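Flavin-dependent monooxygenase, oxygenase subunit HsaA (PDB 3AFF) probably catalyses the flavin-dependent ortho-hydroxylation of the secosteroid phenol 3-HSA to the catechol 3,4-DHSA during cholesterol breakdown. Local coordinates at residues A15-N18 and L19-E22; V89-H92 and N93-L96; R102-E105 and E106-E110; I334-I337 and D338-F341; A364-V367 and H368-D372. One frame throughout, in Å; residues are numbered along the deposited sequence.

Interaction 1: A15-N18 and L19-E22; sequences AIDN and LLPE
Residues 15-18 continue without a break into 19-22 within helix 9-33 of the N-terminal domain, and the helix is kinked at Pro-21 and Glu-22. Leu-20 N bonds to Asp-17 O at 3.1 Å, approaching from above the carbonyl plane. Leu-19 N makes two weak bonds, to Ala-15 O at 3.3 Å and to Ile-16 O at 2.9 Å. Pro-21 has no N-H to give, and its ring CD lies 3.6 Å from Asp-17 O. At the next residue a water fills the break. It donates to Asn-18 O at 2.6 Å and accepts from Glu-22 N at 3.2 Å.

Among the side chains, the Ile-16 methyl CG2 meets Leu-20 CD2 at 4.2 Å. Leu-20 CG is turned back beside its own backbone N (chi1 -59°). This lays the branch alongside Ile-16 O, with CD2 3.6 Å from that oxygen. The two side chains also pack on helix 65-76, at Ala-71, Leu-75 and Arg-74. Asp-17 OD1 forms a salt bridge to Arg-74 of that helix.

The missing proline donor probably contributes to the kink, and the water takes over the link between Asn-18 O and Glu-22 N. Apolar packing and the Asp-17 to Arg-74 bridge join this face to helix 65-76.

Interaction 2: V89-H92 and N93-L96; sequences VGVH and NWHL
Gly-90 and Asn-93 sit at a kink of helix 80-96, a buried helix of the N-terminal domain of the acyl-CoA dehydrogenase fold. Asn-93 N bonds to Gly-90 O at 3.2 Å, three residues back, with the donor lying above the carbonyl plane. Trp-94 N also lacks the four-residue bond, and regular spacing returns at His-95. His-95 N reaches Val-91 O at 3.0 Å in the carbonyl plane, and Leu-96 N reaches His-92 O at 3.0 Å.

A water joins the two halves on the Asn-93 side. It donates to Val-89 O at 2.9 Å and to Asn-93 OD1 at 2.7 Å. The Asn-93 CG stands beside the residue's own N (chi1 -67°), which brings the amide back along the preceding turn to that water. Its ND2 bonds to Phe-50 O.

Val-91 and Trp-94 lie side by side and point the same way, with Val-91 CG2 4.2 Å from Trp-94 CB. Val-91 O lies at the edge of the indole, near its plane, and Trp-94 NE1 bonds to Val-228 O. His-92 ND1 is held by Ile-116 O. His-95 ND1 is bonded to the hydroxyl of Tyr-120, which by similarity binds FMN.

Val-89 O, 4.0 Å from Asn-93 N, takes bonds from the water and from His-92 N instead of the usual four-residue bond. His-95 probably acts as a second-shell residue that positions Tyr-120.

Interaction 3: R102-E105 and E106-E110; sequences RAQE and EVWGE
Glu-105 and Gly-109 meet where helix 101-108 runs out, in the N-terminal domain of the acyl-CoA dehydrogenase fold. Glu-105 starts with CG opposite its backbone N (chi1 172°) and then bends at chi2. The bend swings the carboxylate forward along the chain, and OE2 comes 3.5 Å from Gly-109 CA. A water donates to this OE2 at 2.6 Å and to Gly-109 O at 3.2 Å. Gly-109 N bonds to Glu-105 O, so the same residue meets the turn through both backbone and side chain.

Glu-106 behaves differently. Its chain is extended beyond CG and runs back over the previous turn, where CG touches Arg-102 O at 3.2 Å. Its carboxylate goes on to a salt bridge from OE2 to Arg-206 NE and a hydrogen bond between OE1 and His-205 NE2.

Val-107 turns CG2 back beside its own N, 3.4 Å from Ala-103 O. Its other methyl, CG1, lies 3.7 Å above one face of the Trp-108 indole, towards the rim. Trp-108 N bonds to Gln-104 O at 2.9 Å, nearly along the C=O axis. The indole NE1 bonds to Thr-114 O. Gln-104 sends its amide to Trp-58, Asn-224 and Phe-99.

At the helix end, Glu-105 and a water bridge to Gly-109 on the more open side. The buried side is held by Gln-104 and Trp-108, whose polar ends bond to other loops.

Interaction 4: I334-I337 and D338-F341; sequences IASI and DRLF
The guanidinium of Arg-339 lies with one face over Ala-335 O, a turn back along the helix. At its edge, in plane, sits a water. NH1 donates to it at 2.6 Å, and the same water is hydrogen-bonded to Ser-336 OG at 3.0 Å. The bend at chi3 (-103°) folds the arginine back on the helix, and NH1 comes 4.1 Å from Ala-335 CB. A long, weak ion pair links this NH1 to Asp-289.

Phe-341 sets its CG opposite the backbone N (chi1 -176°), which carries the ring away from the preceding turn to stack on Trp-359. It also packs on Val-367 of the second subunit.

These residues belong to helix 316-342, in the helical C-terminal domain of the acyl-CoA dehydrogenase fold. The backbone here is regular. Asp-338 N bonds to Ile-334 O at 2.8 Å, and Leu-340 N to Ser-336 O at 2.9 Å with an N-H...O angle of 172°.

Asp-338 lies beside Ile-334, pointing the same way, with OD2 4.1 Å from the methyl CG2 of Ile-334. Its OD1 is held twice, by His-363 NE2 and Trp-359 NE1 of helix 354-370. Two donors on one oxygen would probably favour the charged carboxylate. Ile-337 packs between helices, on Trp-359 and Ala-362 of helix 354-370 and on Ala-249 and Ala-252 of helix 233-259. Leu-340 lays its CG 3.2 Å from Ser-336 O and reaches His-256.

Interaction 5: A364-V367 and H368-D372; sequences AGRV and HAAND
Arg-366 folds over Ala-370 at the C-terminal end of helix 354-370, in the helical C-terminal domain of the acyl-CoA dehydrogenase fold. Ala-370 CB lies against one face of the guanidinium, 3.4 Å from Arg-366 NH1. NH2 is 4.0 Å from Ala-369 CB. The chain bends at chi2 (53°) and chi3, which brings the group forward along the helix over the two alanines. Arg-366 also packs on Val-327 and Thr-330 of helix 316-342. Its NE has a long, weak ion pair with Glu-342 of the second subunit.

Beneath these side chains the backbone is regular. Ala-369 N bonds to Gly-365 O at 3.0 Å in the carbonyl plane, and Ala-370 N bonds to Arg-366 O at 2.8 Å. The helix then ends, and Asn-371 is the first residue to leave helical angles. Its ND2 bonds to Asn-382 of the third subunit, and its CB lies 3.4 Å from Val-367 O.

By similarity His-368 and Ala-369 belong to the FMN site. The His-368 ring stacks on Trp-141, another residue of that site. Ile-241 of helix 233-259 backs both His-368 and Ala-369. Asp-372 stands before the turn into the next helix, and its OD1 caps Glu-374 N.

In the fold
The five contacts follow one another along the chain, each along one helix, with interactions 3 and 5 running past its C-terminal end. Interactions 1, 2 and 3 belong to the N-terminal helical domain, and 4 and 5 to the C-terminal one. Interactions 2 and 3 touch, with centres 14 Å apart. There Leu-96 CD2 lies 3.7 Å from Val-107 CG1, joining helices 80-96 and 101-108. Interactions 4 and 5, 17 Å apart between centres, meet where Ile-334 packs on Arg-366. Interaction 1 touches none of the others; its nearest atoms are about 10 Å from interaction 2. Interactions 2 and 5 approach within about 9 Å at their nearest atoms; interaction 5 holds residues that probably bind FMN, and interaction 2 adjoins one. Interactions 4 and 5 also reach other subunits.

Interaction 1: A15-N18 and L19-E22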
loop_
_atom_site.group_PDB
_atom_site.type_symbol
_atom_site.label_atom_id
_atom_site.label_comp_id
_atom_site.label_asym_id
_atom_site.label_seq_id
_atom_site.Cartn_x
_atom_site.Cartn_y
_atom_site.Cartn_z
ATOM N N ALA A 15 21.937 -4.230 -47.048
ATOM C CA ALA A 15 23.354 -4.483 -47.277
ATOM C C ALA A 15 24.224 -4.594 -46.014
ATOM O O ALA A 15 25.223 -5.302 -45.996
ATOM C CB ALA A 15 23.910 -3.417 -48.227
ATOM N N ILE A 16 23.867 -3.862 -44.976
ATOM C CA ILE A 16 24.477 -4.030 -43.643
ATOM C C ILE A 16 24.213 -5.452 -43.098
ATOM O O ILE A 16 25.112 -6.121 -42.570
ATOM C CB ILE A 16 23.983 -2.886 -42.678
ATOM C CG1 ILE A 16 24.784 -1.599 -42.986
ATOM C CG2 ILE A 16 24.167 -3.282 -41.235
ATOM C CD1 ILE A 16 24.106 -0.308 -42.605
ATOM N N ASP A 17 22.992 -5.926 -43.278
ATOM C CA ASP A 17 22.696 -7.299 -42.970
ATOM C C ASP A 17 23.666 -8.292 -43.622
ATOM O O ASP A 17 24.170 -9.198 -42.963
ATOM C CB ASP A 17 21.276 -7.588 -43.390
ATOM C CG ASP A 17 20.304 -7.456 -42.249
ATOM O OD1 ASP A 17 20.697 -6.985 -41.129
ATOM O OD2 ASP A 17 19.133 -7.848 -42.462
ATOM N N ASN A 18 23.970 -8.109 -44.909
ATOM C CA ASN A 18 24.943 -8.974 -45.557
ATOM C C ASN A 18 26.342 -8.897 -44.969
ATOM O O ASN A 18 27.121 -9.866 -45.079
ATOM C CB ASN A 18 24.966 -8.741 -47.050
ATOM C CG ASN A 18 23.749 -9.313 -47.719
ATOM O OD1 ASN A 18 23.033 -8.625 -48.481
ATOM N ND2 ASN A 18 23.465 -10.572 -47.403
ATOM N N LEU A 19 26.649 -7.758 -44.335
ATOM C CA LEU A 19 27.919 -7.557 -43.684
ATOM C C LEU A 19 28.058 -8.248 -42.306
ATOM O O LEU A 19 29.167 -8.470 -41.841
ATOM C CB LEU A 19 28.155 -6.060 -43.513
ATOM C CG LEU A 19 28.504 -5.138 -44.686
ATOM C CD1 LEU A 19 29.083 -3.840 -44.108
ATOM C CD2 LEU A 19 29.504 -5.767 -45.613
ATOM N N LEU A 20 26.955 -8.577 -41.643
ATOM C CA LEU A 20 27.057 -8.970 -40.239
ATOM C C LEU A 20 27.898 -10.210 -39.970
ATOM O O LEU A 20 28.741 -10.200 -39.055
ATOM C CB LEU A 20 25.684 -9.025 -39.531
ATOM C CG LEU A 20 24.831 -7.742 -39.483
ATOM C CD1 LEU A 20 23.635 -7.958 -38.612
ATOM C CD2 LEU A 20 25.595 -6.507 -39.003
ATOM N N PRO A 21 27.713 -11.286 -40.772
ATOM C CA PRO A 21 28.566 -12.456 -40.552
ATOM C C PRO A 21 30.082 -12.177 -40.548
ATOM O O PRO A 21 30.762 -12.678 -39.654
ATOM C CB PRO A 21 28.154 -13.395 -41.690
ATOM C CG PRO A 21 26.737 -13.057 -41.933
ATOM C CD PRO A 21 26.728 -11.536 -41.841
ATOM N N GLU A 22 30.585 -11.387 -41.512
ATOM C CA GLU A 22 32.002 -10.989 -41.616
ATOM C C GLU A 22 32.462 -10.136 -40.439
ATOM O O GLU A 22 33.590 -10.268 -39.979
ATOM C CB GLU A 22 32.251 -10.146 -42.874
ATOM C CG GLU A 22 32.426 -10.901 -44.232
ATOM C CD GLU A 22 32.300 -9.960 -45.507
ATOM O OE1 GLU A 22 31.690 -8.843 -45.432
ATOM O OE2 GLU A 22 32.845 -10.360 -46.583
HETATM O O HOH W 1 29.381 -10.945 -44.418
#

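Interaction 2: V89-H92 and N93-L96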
loop_
_atom_site.group_PDB
_atom_site.type_symbol
_atom_site.label_atom_id
_atom_site.label_comp_id
_atom_site.label_asym_id
_atom_site.label_seq_id
_atom_site.Cartn_x
_atom_site.Cartn_y
_atom_site.Cartn_z
ATOM N N VAL A 89 30.753 8.023 -35.512
ATOM C CA VAL A 89 31.269 8.574 -36.773
ATOM C C VAL A 89 30.120 8.889 -37.767
ATOM O O VAL A 89 30.138 9.952 -38.365
ATOM C CB VAL A 89 32.481 7.737 -37.319
ATOM C CG1 VAL A 89 33.151 8.386 -38.634
ATOM C CG2 VAL A 89 33.518 7.631 -36.215
ATOM N N GLY A 90 29.094 8.019 -37.932
ATOM C CA GLY A 90 27.974 8.400 -38.821
ATOM C C GLY A 90 27.107 9.586 -38.452
ATOM O O GLY A 90 26.671 10.330 -39.320
ATOM N N VAL A 91 26.830 9.774 -37.162
ATOM C CA VAL A 91 25.998 10.854 -36.708
ATOM C C VAL A 91 26.792 12.176 -36.810
ATOM O O VAL A 91 26.222 13.285 -36.883
ATOM C CB VAL A 91 25.457 10.590 -35.266
ATOM C CG1 VAL A 91 26.496 10.977 -34.193
ATOM C CG2 VAL A 91 24.281 11.459 -35.012
ATOM N N HIS A 92 28.105 12.108 -36.953
ATOM C CA HIS A 92 28.781 13.390 -37.149
ATOM C C HIS A 92 28.519 13.981 -38.510
ATOM O O HIS A 92 28.739 15.149 -38.706
ATOM C CB HIS A 92 30.301 13.274 -36.909
ATOM C CG HIS A 92 30.661 12.818 -35.527
ATOM N ND1 HIS A 92 31.856 12.189 -35.262
ATOM C CD2 HIS A 92 29.997 12.891 -34.346
ATOM C CE1 HIS A 92 31.907 11.876 -33.976
ATOM N NE2 HIS A 92 30.797 12.297 -33.396
ATOM N N ASN A 93 28.055 13.165 -39.461
ATOM C CA ASN A 93 27.621 13.730 -40.766
ATOM C C ASN A 93 26.312 14.485 -40.673
ATOM O O ASN A 93 26.032 15.334 -41.538
ATOM C CB ASN A 93 27.485 12.654 -41.839
ATOM C CG ASN A 93 28.799 12.044 -42.219
ATOM O OD1 ASN A 93 29.867 12.529 -41.844
ATOM N ND2 ASN A 93 28.739 10.956 -42.982
ATOM N N TRP A 94 25.466 14.085 -39.708
ATOM C CA TRP A 94 24.322 14.876 -39.246
ATOM C C TRP A 94 24.822 16.188 -38.620
ATOM O O TRP A 94 24.296 17.309 -38.864
ATOM C CB TRP A 94 23.450 14.030 -38.223
ATOM C CG TRP A 94 22.252 14.790 -37.628
ATOM C CD1 TRP A 94 20.997 14.929 -38.187
ATOM C CD2 TRP A 94 22.213 15.527 -36.391
ATOM N NE1 TRP A 94 20.207 15.703 -37.373
ATOM C CE2 TRP A 94 20.928 16.095 -36.282
ATOM C CE3 TRP A 94 23.165 15.765 -35.355
ATOM C CZ2 TRP A 94 20.537 16.886 -35.187
ATOM C CZ3 TRP A 94 22.781 16.530 -34.258
ATOM C CH2 TRP A 94 21.482 17.101 -34.186
ATOM N N HIS A 95 25.808 16.097 -37.726
ATOM C CA HIS A 95 26.168 17.289 -37.012
ATOM C C HIS A 95 26.794 18.351 -37.982
ATOM O O HIS A 95 26.525 19.524 -37.847
ATOM C CB HIS A 95 27.224 16.961 -35.931
ATOM C CG HIS A 95 27.494 18.103 -35.004
ATOM N ND1 HIS A 95 28.448 18.028 -34.016
ATOM C CD2 HIS A 95 26.934 19.336 -34.900
ATOM C CE1 HIS A 95 28.435 19.149 -33.317
ATOM N NE2 HIS A 95 27.525 19.959 -33.825
ATOM N N LEU A 96 27.628 17.911 -38.909
ATOM C CA LEU A 96 28.308 18.811 -39.891
ATOM C C LEU A 96 27.334 19.531 -40.817
ATOM O O LEU A 96 27.562 20.654 -41.261
ATOM C CB LEU A 96 29.356 18.020 -40.703
ATOM C CG LEU A 96 30.180 18.890 -41.650
ATOM C CD1 LEU A 96 30.905 19.995 -40.837
ATOM C CD2 LEU A 96 31.108 18.036 -42.409
HETATM O O HOH W 2 31.721 11.324 -40.303
#

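Interaction 3: R102-E105 and E106-E110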
loop_
_atom_site.group_PDB
_atom_site.type_symbol
_atom_site.label_atom_id
_atom_site.label_comp_id
_atom_site.label_asym_id
_atom_site.label_seq_id
_atom_site.Cartn_x
_atom_site.Cartn_y
_atom_site.Cartn_z
ATOM N N ARG A 102 30.035 26.952 -45.794
ATOM C CA ARG A 102 31.504 27.007 -46.052
ATOM C C ARG A 102 32.313 25.904 -45.331
ATOM O O ARG A 102 33.297 25.391 -45.873
ATOM C CB ARG A 102 32.040 28.394 -45.720
ATOM C CG ARG A 102 33.494 28.603 -46.098
ATOM C CD ARG A 102 33.897 30.128 -46.276
ATOM N NE ARG A 102 33.553 30.999 -45.142
ATOM C CZ ARG A 102 32.566 31.896 -45.201
ATOM N NH1 ARG A 102 31.880 32.014 -46.357
ATOM N NH2 ARG A 102 32.263 32.642 -44.123
ATOM N N ALA A 103 31.907 25.557 -44.097
ATOM C CA ALA A 103 32.574 24.506 -43.352
ATOM C C ALA A 103 32.328 23.168 -44.032
ATOM O O ALA A 103 33.260 22.343 -44.165
ATOM C CB ALA A 103 32.051 24.473 -41.917
ATOM N N GLN A 104 31.063 22.923 -44.407
ATOM C CA GLN A 104 30.682 21.664 -45.093
ATOM C C GLN A 104 31.497 21.525 -46.391
ATOM O O GLN A 104 32.039 20.489 -46.685
ATOM C CB GLN A 104 29.189 21.694 -45.427
ATOM C CG GLN A 104 28.259 21.604 -44.239
ATOM C CD GLN A 104 26.826 21.704 -44.693
ATOM O OE1 GLN A 104 26.362 20.876 -45.484
ATOM N NE2 GLN A 104 26.112 22.689 -44.205
ATOM N N GLU A 105 31.595 22.632 -47.132
ATOM C CA GLU A 105 32.403 22.697 -48.399
ATOM C C GLU A 105 33.859 22.329 -48.176
ATOM O O GLU A 105 34.411 21.472 -48.935
ATOM C CB GLU A 105 32.232 24.069 -49.084
ATOM C CG GLU A 105 33.178 24.288 -50.301
ATOM C CD GLU A 105 32.725 23.479 -51.541
ATOM O OE1 GLU A 105 31.502 23.200 -51.640
ATOM O OE2 GLU A 105 33.578 23.170 -52.417
ATOM N N GLU A 106 34.461 22.848 -47.085
ATOM C CA GLU A 106 35.820 22.446 -46.741
ATOM C C GLU A 106 36.051 20.947 -46.480
ATOM O O GLU A 106 37.096 20.354 -46.837
ATOM C CB GLU A 106 36.377 23.303 -45.579
ATOM C CG GLU A 106 36.470 24.791 -45.938
ATOM C CD GLU A 106 36.850 25.682 -44.773
ATOM O OE1 GLU A 106 37.188 26.874 -44.973
ATOM O OE2 GLU A 106 36.857 25.194 -43.658
ATOM N N VAL A 107 35.093 20.331 -45.802
ATOM C CA VAL A 107 35.171 18.903 -45.496
ATOM C C VAL A 107 34.895 17.993 -46.701
ATOM O O VAL A 107 35.665 17.040 -46.978
ATOM C CB VAL A 107 34.188 18.555 -44.351
ATOM C CG1 VAL A 107 34.293 17.125 -44.004
ATOM C CG2 VAL A 107 34.526 19.397 -43.134
ATOM N N TRP A 108 33.786 18.299 -47.376
ATOM C CA TRP A 108 33.202 17.432 -48.372
ATOM C C TRP A 108 33.281 17.953 -49.837
ATOM O O TRP A 108 32.909 17.234 -50.737
ATOM C CB TRP A 108 31.719 17.245 -48.015
ATOM C CG TRP A 108 31.484 16.316 -46.831
ATOM C CD1 TRP A 108 32.233 15.225 -46.489
ATOM C CD2 TRP A 108 30.406 16.378 -45.894
ATOM N NE1 TRP A 108 31.703 14.620 -45.373
ATOM C CE2 TRP A 108 30.578 15.308 -44.988
ATOM C CE3 TRP A 108 29.316 17.245 -45.720
ATOM C CZ2 TRP A 108 29.678 15.055 -43.932
ATOM C CZ3 TRP A 108 28.422 16.982 -44.642
ATOM C CH2 TRP A 108 28.621 15.910 -43.783
ATOM N N GLY A 109 33.727 19.178 -50.066
ATOM C CA GLY A 109 33.698 19.788 -51.414
ATOM C C GLY A 109 34.486 19.007 -52.463
ATOM O O GLY A 109 34.141 19.075 -53.634
ATOM N N GLU A 110 35.525 18.273 -52.050
ATOM C CA GLU A 110 36.333 17.447 -52.942
ATOM C C GLU A 110 35.970 15.969 -52.827
ATOM O O GLU A 110 35.797 15.241 -53.837
ATOM C CB GLU A 110 37.844 17.649 -52.683
ATOM C CG GLU A 110 38.441 19.021 -53.145
ATOM C CD GLU A 110 37.913 19.586 -54.532
ATOM O OE1 GLU A 110 37.832 18.852 -55.564
ATOM O OE2 GLU A 110 37.584 20.806 -54.590
HETATM O O HOH W 3 33.701 22.035 -54.761
#

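Interaction 4: I334-I337 and D338-F341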
loop_
_atom_site.group_PDB
_atom_site.type_symbol
_atom_site.label_atom_id
_atom_site.label_comp_id
_atom_site.label_asym_id
_atom_site.label_seq_id
_atom_site.Cartn_x
_atom_site.Cartn_y
_atom_site.Cartn_z
ATOM N N ILE A 334 21.594 -3.557 -19.830
ATOM C CA ILE A 334 22.777 -3.998 -19.154
ATOM C C ILE A 334 22.358 -5.052 -18.074
ATOM O O ILE A 334 23.052 -6.070 -17.865
ATOM C CB ILE A 334 23.601 -2.816 -18.493
ATOM C CG1 ILE A 334 24.852 -2.447 -19.302
ATOM C CG2 ILE A 334 24.240 -3.211 -17.229
ATOM C CD1 ILE A 334 24.642 -1.188 -20.156
ATOM N N ALA A 335 21.259 -4.806 -17.388
ATOM C CA ALA A 335 20.794 -5.769 -16.337
ATOM C C ALA A 335 20.640 -7.197 -16.939
ATOM O O ALA A 335 21.149 -8.161 -16.405
ATOM C CB ALA A 335 19.489 -5.309 -15.800
ATOM N N SER A 336 19.926 -7.281 -18.067
ATOM C CA SER A 336 19.774 -8.480 -18.873
ATOM C C SER A 336 21.100 -9.054 -19.332
ATOM O O SER A 336 21.279 -10.232 -19.298
ATOM C CB SER A 336 18.947 -8.145 -20.102
ATOM O OG SER A 336 17.624 -7.828 -19.752
ATOM N N ILE A 337 22.017 -8.235 -19.835
ATOM C CA ILE A 337 23.356 -8.736 -20.150
ATOM C C ILE A 337 24.033 -9.361 -18.925
ATOM O O ILE A 337 24.685 -10.408 -19.028
ATOM C CB ILE A 337 24.273 -7.628 -20.751
ATOM C CG1 ILE A 337 23.718 -7.159 -22.081
ATOM C CG2 ILE A 337 25.668 -8.140 -20.915
ATOM C CD1 ILE A 337 24.473 -5.976 -22.685
ATOM N N ASP A 338 23.895 -8.725 -17.773
ATOM C CA ASP A 338 24.378 -9.280 -16.522
ATOM C C ASP A 338 23.782 -10.684 -16.150
ATOM O O ASP A 338 24.550 -11.607 -15.839
ATOM C CB ASP A 338 24.165 -8.292 -15.378
ATOM C CG ASP A 338 25.175 -7.119 -15.368
ATOM O OD1 ASP A 338 26.201 -7.138 -16.101
ATOM O OD2 ASP A 338 24.925 -6.188 -14.552
ATOM N N ARG A 339 22.442 -10.825 -16.201
ATOM C CA ARG A 339 21.772 -12.142 -15.985
ATOM C C ARG A 339 22.304 -13.128 -17.026
ATOM O O ARG A 339 22.770 -14.209 -16.708
ATOM C CB ARG A 339 20.221 -12.054 -15.991
ATOM C CG ARG A 339 19.674 -11.018 -14.968
ATOM C CD ARG A 339 18.144 -11.119 -14.540
ATOM N NE ARG A 339 17.341 -10.084 -15.236
ATOM C CZ ARG A 339 17.052 -8.886 -14.721
ATOM N NH1 ARG A 339 16.369 -8.010 -15.444
ATOM N NH2 ARG A 339 17.436 -8.577 -13.478
ATOM N N LEU A 340 22.310 -12.737 -18.279
ATOM C CA LEU A 340 22.858 -13.631 -19.260
ATOM C C LEU A 340 24.274 -14.114 -19.019
ATOM O O LEU A 340 24.562 -15.317 -19.245
ATOM C CB LEU A 340 22.748 -13.042 -20.660
ATOM C CG LEU A 340 21.334 -12.805 -21.137
ATOM C CD1 LEU A 340 21.486 -12.091 -22.492
ATOM C CD2 LEU A 340 20.596 -14.139 -21.254
ATOM N N PHE A 341 25.168 -13.186 -18.666
ATOM C CA PHE A 341 26.580 -13.476 -18.417
ATOM C C PHE A 341 26.742 -14.508 -17.292
ATOM O O PHE A 341 27.658 -15.327 -17.271
ATOM C CB PHE A 341 27.243 -12.168 -17.980
ATOM C CG PHE A 341 28.705 -12.259 -17.767
ATOM C CD1 PHE A 341 29.520 -12.863 -18.699
ATOM C CD2 PHE A 341 29.279 -11.694 -16.654
ATOM C CE1 PHE A 341 30.880 -12.942 -18.501
ATOM C CE2 PHE A 341 30.653 -11.729 -16.476
ATOM C CZ PHE A 341 31.460 -12.382 -17.417
HETATM O O HOH W 4 16.143 -9.311 -17.647
#

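Interaction 5: A364-V367 and H368-D372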
loop_
_atom_site.group_PDB
_atom_site.type_symbol
_atom_site.label_atom_id
_atom_site.label_comp_id
_atom_site.label_asym_id
_atom_site.label_seq_id
_atom_site.Cartn_x
_atom_site.Cartn_y
_atom_site.Cartn_z
ATOM N N ALA A 364 31.438 -0.810 -20.581
ATOM C CA ALA A 364 32.340 0.266 -20.993
ATOM C C ALA A 364 31.499 1.399 -21.558
ATOM O O ALA A 364 31.726 2.585 -21.238
ATOM C CB ALA A 364 33.344 -0.242 -22.058
ATOM N N GLY A 365 30.519 1.061 -22.388
ATOM C CA GLY A 365 29.577 2.077 -22.915
ATOM C C GLY A 365 28.890 2.865 -21.819
ATOM O O GLY A 365 28.754 4.068 -21.889
ATOM N N ARG A 366 28.333 2.136 -20.851
ATOM C CA ARG A 366 27.687 2.696 -19.692
ATOM C C ARG A 366 28.586 3.646 -18.889
ATOM O O ARG A 366 28.096 4.674 -18.419
ATOM C CB ARG A 366 27.128 1.567 -18.811
ATOM C CG ARG A 366 26.277 1.994 -17.611
ATOM C CD ARG A 366 25.057 2.944 -17.824
ATOM N NE ARG A 366 25.007 3.853 -16.655
ATOM C CZ ARG A 366 24.455 5.085 -16.604
ATOM N NH1 ARG A 366 24.520 5.809 -15.469
ATOM N NH2 ARG A 366 23.822 5.613 -17.661
ATOM N N VAL A 367 29.845 3.295 -18.698
ATOM C CA VAL A 367 30.773 4.241 -18.056
ATOM C C VAL A 367 30.904 5.544 -18.854
ATOM O O VAL A 367 30.919 6.627 -18.259
ATOM C CB VAL A 367 32.161 3.705 -17.445
ATOM C CG1 VAL A 367 32.289 2.185 -17.247
ATOM C CG2 VAL A 367 33.441 4.429 -17.957
ATOM N N HIS A 368 30.993 5.443 -20.179
ATOM C CA HIS A 368 30.997 6.643 -21.015
ATOM C C HIS A 368 29.735 7.496 -20.812
ATOM O O HIS A 368 29.831 8.676 -20.497
ATOM C CB HIS A 368 31.192 6.317 -22.494
ATOM C CG HIS A 368 31.430 7.541 -23.333
ATOM N ND1 HIS A 368 30.618 7.896 -24.392
ATOM C CD2 HIS A 368 32.372 8.519 -23.242
ATOM C CE1 HIS A 368 31.070 9.012 -24.942
ATOM N NE2 HIS A 368 32.127 9.415 -24.255
ATOM N N ALA A 369 28.547 6.881 -20.950
ATOM C CA ALA A 369 27.248 7.524 -20.692
ATOM C C ALA A 369 27.169 8.118 -19.290
ATOM O O ALA A 369 26.684 9.249 -19.110
ATOM C CB ALA A 369 26.050 6.499 -20.922
ATOM N N ALA A 370 27.656 7.397 -18.278
ATOM C CA ALA A 370 27.553 7.973 -16.921
ATOM C C ALA A 370 28.548 9.141 -16.721
ATOM O O ALA A 370 28.315 9.981 -15.897
ATOM C CB ALA A 370 27.729 6.899 -15.831
ATOM N N ASN A 371 29.609 9.207 -17.510
ATOM C CA ASN A 371 30.595 10.305 -17.446
ATOM C C ASN A 371 30.281 11.471 -18.424
ATOM O O ASN A 371 31.143 12.325 -18.649
ATOM C CB ASN A 371 32.038 9.777 -17.600
ATOM C CG ASN A 371 32.493 9.036 -16.353
ATOM O OD1 ASN A 371 32.287 7.809 -16.249
ATOM N ND2 ASN A 371 32.976 9.779 -15.335
ATOM N N ASP A 372 29.052 11.555 -18.947
ATOM C CA ASP A 372 28.785 12.589 -19.948
ATOM C C ASP A 372 28.541 13.906 -19.230
ATOM O O ASP A 372 27.706 13.960 -18.366
ATOM C CB ASP A 372 27.601 12.259 -20.873
ATOM C CG ASP A 372 27.536 13.240 -22.067
ATOM O OD1 ASP A 372 27.408 14.437 -21.794
ATOM O OD2 ASP A 372 27.735 12.854 -23.257
#